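Local structure of circadian clock oscillator protein KaiA (Nostoc sp., 1R5Q) at residues I21-F26 against D62-Q67. The protein probably stimulates autophosphorylation of the clock protein KaiC as a component of the cyanobacterial KaiABC circadian oscillator. Sequence-based numbering, arbitrary orientation.
Sequences ILLSYF and DEFSKQ
The far end of the Phe64 ring reaches helix 8-24 between the side chains of Leu22 and Leu23. The evidence is in which ring atoms touch: CE1 and CZ lie closest to the leucines, while the backbones stay well apart, with Leu23 CA and Phe64 CA separated by 9.5 Å. The aromatic side chain spans little more than half of that interval, and the leucine side chains close the remainder. With CG anti to its own carbonyl carbon and beside the backbone N (chi1 -70°), the ring extends as far as the two leucines.

The two leucines meet the ring differently. Leu22 is directed toward the partner helix; its CB lies in the ring plane at the edge, 3.8 Å from Phe64 CE1, and its CD1 reaches the same CE1 obliquely at 3.7 Å. Leu23 comes from the opposite direction to Phe64, and its CD2 brings the shortest approach, 3.5 Å to Phe64 CZ, again at a slant to the ring. Only 137 Å² is buried between the segments, and the close contacts are between apolar side-chain atoms.

This packing joins the C-terminal end of helix 8-24 to that of helix 50-67 in the four-helix bundle of the KaiA C-terminal domain, the part that mediates homodimerization and KaiC interaction. Leu22 also touches His57 and Leu60 of helix 50-67 and Thr84 of helix 82-100, whereas Phe64 continues onto Leu78. An alanine in place of Phe64 would remove every side-chain atom that reaches the leucines and would probably leave Leu22 CD1 and Leu23 CD2 without their aromatic partner, opening a gap between these helix ends. Next to Phe64 in sequence, Glu63 forms salt bridges through OE1 to Arg19 and through OE2 to Lys15, a polar link between the same two helices.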
loop_
_atom_site.group_PDB
_atom_site.type_symbol
_atom_site.label_atom_id
_atom_site.label_comp_id
_atom_site.label_asym_id
_atom_site.label_seq_id
_atom_site.Cartn_x
_atom_site.Cartn_y
_atom_site.Cartn_z
ATOM N N ILE A 21 -4.111 5.271 -2.785
ATOM C CA ILE A 21 -3.886 5.735 -1.406
ATOM C C ILE A 21 -2.766 6.781 -1.435
ATOM O O ILE A 21 -2.871 7.851 -0.819
ATOM C CB ILE A 21 -3.472 4.557 -0.453
ATOM C CG1 ILE A 21 -4.680 3.649 -0.201
ATOM C CG2 ILE A 21 -2.910 5.118 0.897
ATOM C CD1 ILE A 21 -4.329 2.271 0.380
ATOM N N LEU A 22 -1.687 6.488 -2.146
ATOM C CA LEU A 22 -0.599 7.451 -2.228
ATOM C C LEU A 22 -1.090 8.794 -2.822
ATOM O O LEU A 22 -0.832 9.847 -2.260
ATOM C CB LEU A 22 0.534 6.907 -3.101
ATOM C CG LEU A 22 1.389 5.752 -2.552
ATOM C CD1 LEU A 22 2.265 5.169 -3.658
ATOM C CD2 LEU A 22 2.240 6.254 -1.392
ATOM N N LEU A 23 -1.797 8.736 -3.950
ATOM C CA LEU A 23 -2.275 9.940 -4.620
ATOM C C LEU A 23 -3.319 10.734 -3.847
ATOM O O LEU A 23 -3.581 11.900 -4.164
ATOM C CB LEU A 23 -2.803 9.590 -6.017
ATOM C CG LEU A 23 -1.719 9.000 -6.939
ATOM C CD1 LEU A 23 -2.275 8.716 -8.341
ATOM C CD2 LEU A 23 -0.547 9.976 -7.005
ATOM N N SER A 24 -3.937 10.130 -2.840
ATOM C CA SER A 24 -4.904 10.896 -2.071
ATOM C C SER A 24 -4.426 11.073 -0.636
ATOM O O SER A 24 -5.114 11.693 0.174
ATOM C CB SER A 24 -6.253 10.194 -2.069
ATOM O OG SER A 24 -6.231 9.125 -1.159
ATOM N N TYR A 25 -3.235 10.559 -0.326
ATOM C CA TYR A 25 -2.732 10.613 1.042
ATOM C C TYR A 25 -2.573 11.992 1.673
ATOM O O TYR A 25 -2.795 12.170 2.878
ATOM C CB TYR A 25 -1.389 9.898 1.165
ATOM C CG TYR A 25 -1.050 9.614 2.617
ATOM C CD1 TYR A 25 -1.666 8.555 3.301
ATOM C CD2 TYR A 25 -0.153 10.425 3.326
ATOM C CE1 TYR A 25 -1.406 8.316 4.641
ATOM C CE2 TYR A 25 0.117 10.179 4.683
ATOM C CZ TYR A 25 -0.521 9.127 5.324
ATOM O OH TYR A 25 -0.314 8.916 6.661
ATOM N N PHE A 26 -2.146 12.959 0.875
ATOM C CA PHE A 26 -1.957 14.291 1.408
ATOM C C PHE A 26 -3.122 15.224 1.087
ATOM O O PHE A 26 -2.971 16.447 1.095
ATOM C CB PHE A 26 -0.614 14.835 0.927
ATOM C CG PHE A 26 0.570 14.105 1.523
ATOM C CD1 PHE A 26 0.816 14.169 2.894
ATOM C CD2 PHE A 26 1.444 13.370 0.714
ATOM C CE1 PHE A 26 1.922 13.516 3.453
ATOM C CE2 PHE A 26 2.555 12.710 1.262
ATOM C CZ PHE A 26 2.798 12.785 2.637
ATOM N N ASP A 62 8.576 4.814 -8.307
ATOM C CA ASP A 62 9.322 4.902 -9.567
ATOM C C ASP A 62 8.435 5.411 -10.693
ATOM O O ASP A 62 8.856 6.271 -11.477
ATOM C CB ASP A 62 9.922 3.550 -9.963
ATOM C CG ASP A 62 11.218 3.245 -9.226
ATOM O OD1 ASP A 62 11.792 4.180 -8.627
ATOM O OD2 ASP A 62 11.665 2.070 -9.251
ATOM N N GLU A 63 7.219 4.863 -10.771
ATOM C CA GLU A 63 6.237 5.268 -11.772
ATOM C C GLU A 63 5.942 6.758 -11.625
ATOM O O GLU A 63 5.969 7.497 -12.609
ATOM C CB GLU A 63 4.941 4.462 -11.612
ATOM C CG GLU A 63 5.025 3.065 -12.208
ATOM C CD GLU A 63 3.853 2.160 -11.836
ATOM O OE1 GLU A 63 2.702 2.655 -11.716
ATOM O OE2 GLU A 63 4.101 0.938 -11.681
ATOM N N PHE A 64 5.667 7.191 -10.392
ATOM C CA PHE A 64 5.381 8.597 -10.117
ATOM C C PHE A 64 6.511 9.535 -10.549
ATOM O O PHE A 64 6.255 10.581 -11.181
ATOM C CB PHE A 64 5.147 8.826 -8.628
ATOM C CG PHE A 64 3.871 8.244 -8.102
ATOM C CD1 PHE A 64 3.540 8.408 -6.756
ATOM C CD2 PHE A 64 3.001 7.533 -8.930
ATOM C CE1 PHE A 64 2.355 7.869 -6.240
ATOM C CE2 PHE A 64 1.806 6.988 -8.427
ATOM C CZ PHE A 64 1.485 7.159 -7.076
ATOM N N SER A 65 7.748 9.174 -10.196
ATOM C CA SER A 65 8.906 10.006 -10.514
ATOM C C SER A 65 9.040 10.165 -12.020
ATOM O O SER A 65 9.468 11.212 -12.509
ATOM C CB SER A 65 10.192 9.419 -9.901
ATOM O OG SER A 65 10.690 8.323 -10.642
ATOM N N LYS A 66 8.644 9.131 -12.757
ATOM C CA LYS A 66 8.691 9.180 -14.213
ATOM C C LYS A 66 7.570 10.098 -14.731
ATOM O O LYS A 66 7.822 10.989 -15.545
ATOM C CB LYS A 66 8.528 7.772 -14.801
ATOM C CG LYS A 66 9.830 6.992 -14.984
ATOM C CD LYS A 66 10.632 6.883 -13.699
ATOM C CE LYS A 66 11.957 6.140 -13.920
ATOM N NZ LYS A 66 11.761 4.730 -14.378
ATOM N N GLN A 67 6.343 9.884 -14.261
ATOM C CA GLN A 67 5.216 10.719 -14.690
ATOM C C GLN A 67 5.435 12.208 -14.388
ATOM O O GLN A 67 4.965 13.077 -15.125
ATOM C CB GLN A 67 3.916 10.262 -14.020
ATOM C CG GLN A 67 3.388 8.929 -14.511
ATOM C CD GLN A 67 2.071 8.544 -13.850
ATOM O OE1 GLN A 67 1.959 8.531 -12.623
ATOM N NE2 GLN A 67 1.070 8.219 -14.661
#